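Local coordinates for actin binding protein family protein (Entamoeba histolytica HM-1:IMSS, PDB 6K2F), which probably binds actin monomers and inhibits their polymerization by sequestering them, this chain being an N-terminal ADF-homology domain of a twinfilin, at residues Leu83-Asp88 against Gly120-Phe126. Residues are numbered along the deposited sequence; the frame is centred on the assembly and turned at random.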
ATOM      1  N   LEU A  83      11.645  11.887   2.366  1.00 11.96           N
ATOM      2  CA  LEU A  83      11.201  13.134   1.706  1.00 12.23           C
ATOM      3  C   LEU A  83      11.186  14.200   2.792  1.00 14.43           C
ATOM      4  O   LEU A  83      10.519  13.988   3.806  1.00 14.72           O
ATOM      5  CB  LEU A  83       9.815  12.938   1.104  1.00 14.98           C
ATOM      6  CG  LEU A  83       9.648  11.722   0.191  1.00 15.16           C
ATOM      7  CD1 LEU A  83       8.242  11.693  -0.380  1.00 16.74           C
ATOM      8  CD2 LEU A  83      10.679  11.698  -0.918  1.00 16.38           C
ATOM      9  N   ALA A  84      11.924  15.281   2.613  1.00 10.78           N
ATOM     10  CA  ALA A  84      11.935  16.352   3.624  1.00 12.71           C
ATOM     11  C   ALA A  84      11.386  17.592   2.937  1.00 11.07           C
ATOM     12  O   ALA A  84      12.086  18.138   2.048  1.00 11.94           O
ATOM     13  CB  ALA A  84      13.315  16.572   4.148  1.00 14.43           C
ATOM     14  N   TYR A  85      10.174  17.986   3.322  1.00 11.81           N
ATOM     15  CA  TYR A  85       9.519  19.212   2.813  1.00 11.54           C
ATOM     16  C   TYR A  85       9.906  20.334   3.772  1.00 11.44           C
ATOM     17  O   TYR A  85       9.463  20.299   4.916  1.00 12.48           O
ATOM     18  CB  TYR A  85       8.007  19.031   2.708  1.00 12.22           C
ATOM     19  CG  TYR A  85       7.277  20.321   2.412  1.00 11.49           C
ATOM     20  CD1 TYR A  85       7.567  21.073   1.289  1.00 12.27           C
ATOM     21  CD2 TYR A  85       6.316  20.813   3.273  1.00 14.13           C
ATOM     22  CE1 TYR A  85       6.911  22.264   1.028  1.00 13.01           C
ATOM     23  CE2 TYR A  85       5.667  22.003   3.027  1.00 10.85           C
ATOM     24  CZ  TYR A  85       5.955  22.742   1.897  1.00 11.56           C
ATOM     25  OH  TYR A  85       5.317  23.935   1.677  1.00 13.83           O
ATOM     26  N   ILE A  86      10.798  21.202   3.339  1.00 11.01           N
ATOM     27  CA  ILE A  86      11.321  22.293   4.193  1.00 14.32           C
ATOM     28  C   ILE A  86      11.187  23.568   3.390  1.00 12.97           C
ATOM     29  O   ILE A  86      12.130  24.002   2.723  1.00 13.99           O
ATOM     30  CB  ILE A  86      12.757  22.004   4.665  1.00 15.11           C
ATOM     31  CG1 ILE A  86      12.837  20.641   5.351  1.00 16.17           C
ATOM     32  CG2 ILE A  86      13.243  23.144   5.561  1.00 19.74           C
ATOM     33  CD1 ILE A  86      14.242  20.212   5.677  1.00 21.43           C
ATOM     34  N   PRO A  87       9.976  24.183   3.387  1.00 13.44           N
ATOM     35  CA  PRO A  87       9.724  25.361   2.567  1.00 13.72           C
ATOM     36  C   PRO A  87      10.580  26.561   2.982  1.00 15.89           C
ATOM     37  O   PRO A  87      10.817  26.736   4.160  1.00 17.04           O
ATOM     38  CB  PRO A  87       8.218  25.609   2.734  1.00 15.48           C
ATOM     39  CG  PRO A  87       7.850  24.926   4.038  1.00 13.00           C
ATOM     40  CD  PRO A  87       8.777  23.727   4.113  1.00 12.90           C
ATOM     41  N   ASP A  88      11.015  27.360   2.013  1.00 16.07           N
ATOM     42  CA  ASP A  88      11.970  28.475   2.219  1.00 16.13           C
ATOM     43  C   ASP A  88      11.364  29.514   3.165  1.00 18.81           C
ATOM     44  O   ASP A  88      12.149  30.206   3.837  1.00 19.97           O
ATOM     45  CB  ASP A  88      12.341  29.137   0.898  1.00 17.88           C
ATOM     46  CG  ASP A  88      13.263  28.335   0.012  1.00 25.12           C
ATOM     47  OD1 ASP A  88      14.001  27.479   0.548  1.00 25.76           O
ATOM     48  OD2 ASP A  88      13.262  28.613  -1.206  1.00 26.33           O
ATOM     49  N   GLY A 120      13.070  18.996  -0.526  1.00 15.78           N
ATOM     50  CA  GLY A 120      12.220  19.796  -1.422  1.00 14.95           C
ATOM     51  C   GLY A 120      11.671  20.991  -0.682  1.00 15.15           C
ATOM     52  O   GLY A 120      11.592  20.928   0.544  1.00 14.71           O
ATOM     53  N   THR A 121      11.353  22.066  -1.399  1.00 12.66           N
ATOM     54  CA  THR A 121      10.884  23.327  -0.755  1.00 13.30           C
ATOM     55  C   THR A 121       9.477  23.682  -1.216  1.00 13.36           C
ATOM     56  O   THR A 121       8.923  24.631  -0.669  1.00 15.00           O
ATOM     57  CB  THR A 121      11.874  24.464  -1.022  1.00 17.42           C
ATOM     58  OG1 THR A 121      11.821  24.805  -2.414  1.00 16.79           O
ATOM     59  CG2 THR A 121      13.285  24.080  -0.612  1.00 21.08           C
ATOM     60  N   VAL A 122       8.950  22.984  -2.217  1.00 12.20           N
ATOM     61  CA  VAL A 122       7.589  23.249  -2.771  1.00 13.88           C
ATOM     62  C   VAL A 122       6.944  21.883  -3.019  1.00 13.95           C
ATOM     63  O   VAL A 122       7.679  20.878  -3.182  1.00 13.73           O
ATOM     64  CB  VAL A 122       7.652  24.104  -4.047  1.00 15.08           C
ATOM     65  CG1 VAL A 122       8.168  25.498  -3.788  1.00 16.51           C
ATOM     66  CG2 VAL A 122       8.527  23.455  -5.086  1.00 16.47           C
ATOM     67  N   PHE A 123       5.627  21.836  -3.046  1.00 15.20           N
ATOM     68  CA  PHE A 123       4.874  20.590  -3.306  1.00 14.34           C
ATOM     69  C   PHE A 123       5.321  19.950  -4.620  1.00 14.29           C
ATOM     70  O   PHE A 123       5.411  18.699  -4.705  1.00 15.45           O
ATOM     71  CB  PHE A 123       3.382  20.859  -3.376  1.00 13.33           C
ATOM     72  CG  PHE A 123       2.682  21.120  -2.064  1.00 16.03           C
ATOM     73  CD1 PHE A 123       3.350  21.572  -0.939  1.00 16.42           C
ATOM     74  CD2 PHE A 123       1.310  20.945  -2.001  1.00 19.33           C
ATOM     75  CE1 PHE A 123       2.664  21.801   0.233  1.00 16.69           C
ATOM     76  CE2 PHE A 123       0.624  21.174  -0.822  1.00 26.00           C
ATOM     77  CZ  PHE A 123       1.305  21.594   0.287  1.00 16.58           C
ATOM     78  N   SER A 124       5.622  20.756  -5.621  1.00 13.22           N
ATOM     79  CA  SER A 124       5.959  20.283  -6.983  1.00 14.89           C
ATOM     80  C   SER A 124       7.343  19.604  -6.991  1.00 15.74           C
ATOM     81  O   SER A 124       7.691  18.987  -8.022  1.00 14.77           O
ATOM     82  CB  SER A 124       5.858  21.414  -7.978  1.00 17.90           C
ATOM     83  OG  SER A 124       6.793  22.453  -7.711  1.00 17.49           O
ATOM     84  N   ASP A 125       8.107  19.683  -5.905  1.00 13.38           N
ATOM     85  CA  ASP A 125       9.346  18.877  -5.740  1.00 13.44           C
ATOM     86  C   ASP A 125       9.039  17.416  -5.424  1.00 13.76           C
ATOM     87  O   ASP A 125       9.992  16.587  -5.429  1.00 16.75           O
ATOM     88  CB  ASP A 125      10.269  19.434  -4.667  1.00 14.77           C
ATOM     89  CG  ASP A 125      10.949  20.728  -5.063  1.00 18.06           C
ATOM     90  OD1 ASP A 125      11.160  20.974  -6.298  1.00 17.20           O
ATOM     91  OD2 ASP A 125      11.256  21.513  -4.129  1.00 17.45           O
ATOM     92  N   PHE A 126       7.786  17.102  -5.143  1.00 12.87           N
ATOM     93  CA  PHE A 126       7.343  15.747  -4.762  1.00 13.95           C
ATOM     94  C   PHE A 126       6.312  15.268  -5.768  1.00 14.66           C
ATOM     95  O   PHE A 126       6.215  15.816  -6.882  1.00 16.68           O
ATOM     96  CB  PHE A 126       6.908  15.790  -3.295  1.00 14.75           C
ATOM     97  CG  PHE A 126       7.998  16.285  -2.379  1.00 14.17           C
ATOM     98  CD1 PHE A 126       9.093  15.489  -2.086  1.00 17.41           C
ATOM     99  CD2 PHE A 126       7.940  17.540  -1.789  1.00 16.05           C
ATOM    100  CE1 PHE A 126      10.116  15.932  -1.261  1.00 18.36           C
ATOM    101  CE2 PHE A 126       8.949  17.968  -0.928  1.00 16.51           C
ATOM    102  CZ  PHE A 126      10.036  17.169  -0.665  1.00 15.48           C
TER
HETATM  103  O   HOH W   1       6.041  25.344  -0.461  1.00 15.55           O
HETATM  104  O   HOH W   2       9.865  27.153  -0.607  1.00 16.24           O
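Y85 and G120 pair in parallel where strands 77-85 and 114-120 of the ADF-homology (cofilin-type) fold end side by side. Two nearly straight backbone bonds close the ladder. G120 N donates to A84 O at 2.9 Å, and I86 N to G120 O. Beyond the bridge the two segments stay close: P87 CA makes a CA-H...O contact with T121 O.

The aromatic packing centres on Y85. CG anti to the backbone N (chi1 171°) brings its ring to 120-126, with CE1 3.5 Å from T121 O and V122 N at the ring's edge. F123 turns an edge to the face of this ring, with centroids 5.5 Å apart and planes at 77°. P87 CD sits 3.6 Å above the centre of one face. F126 comes in across Y85: its CE2 meets Y85 CB, and its CE1 meets L83 CB at 3.8 Å. L56 also touches Y85, F123 and F126.

D125 OD2 accepts from T121 N at 2.8 Å through its anti lone pair, and weakly from V122 N. Y85 OH bonds to G59 N and to a water. That water donates to T121 O, which takes a second bond, 2.7 Å long, from the water held by D88 N.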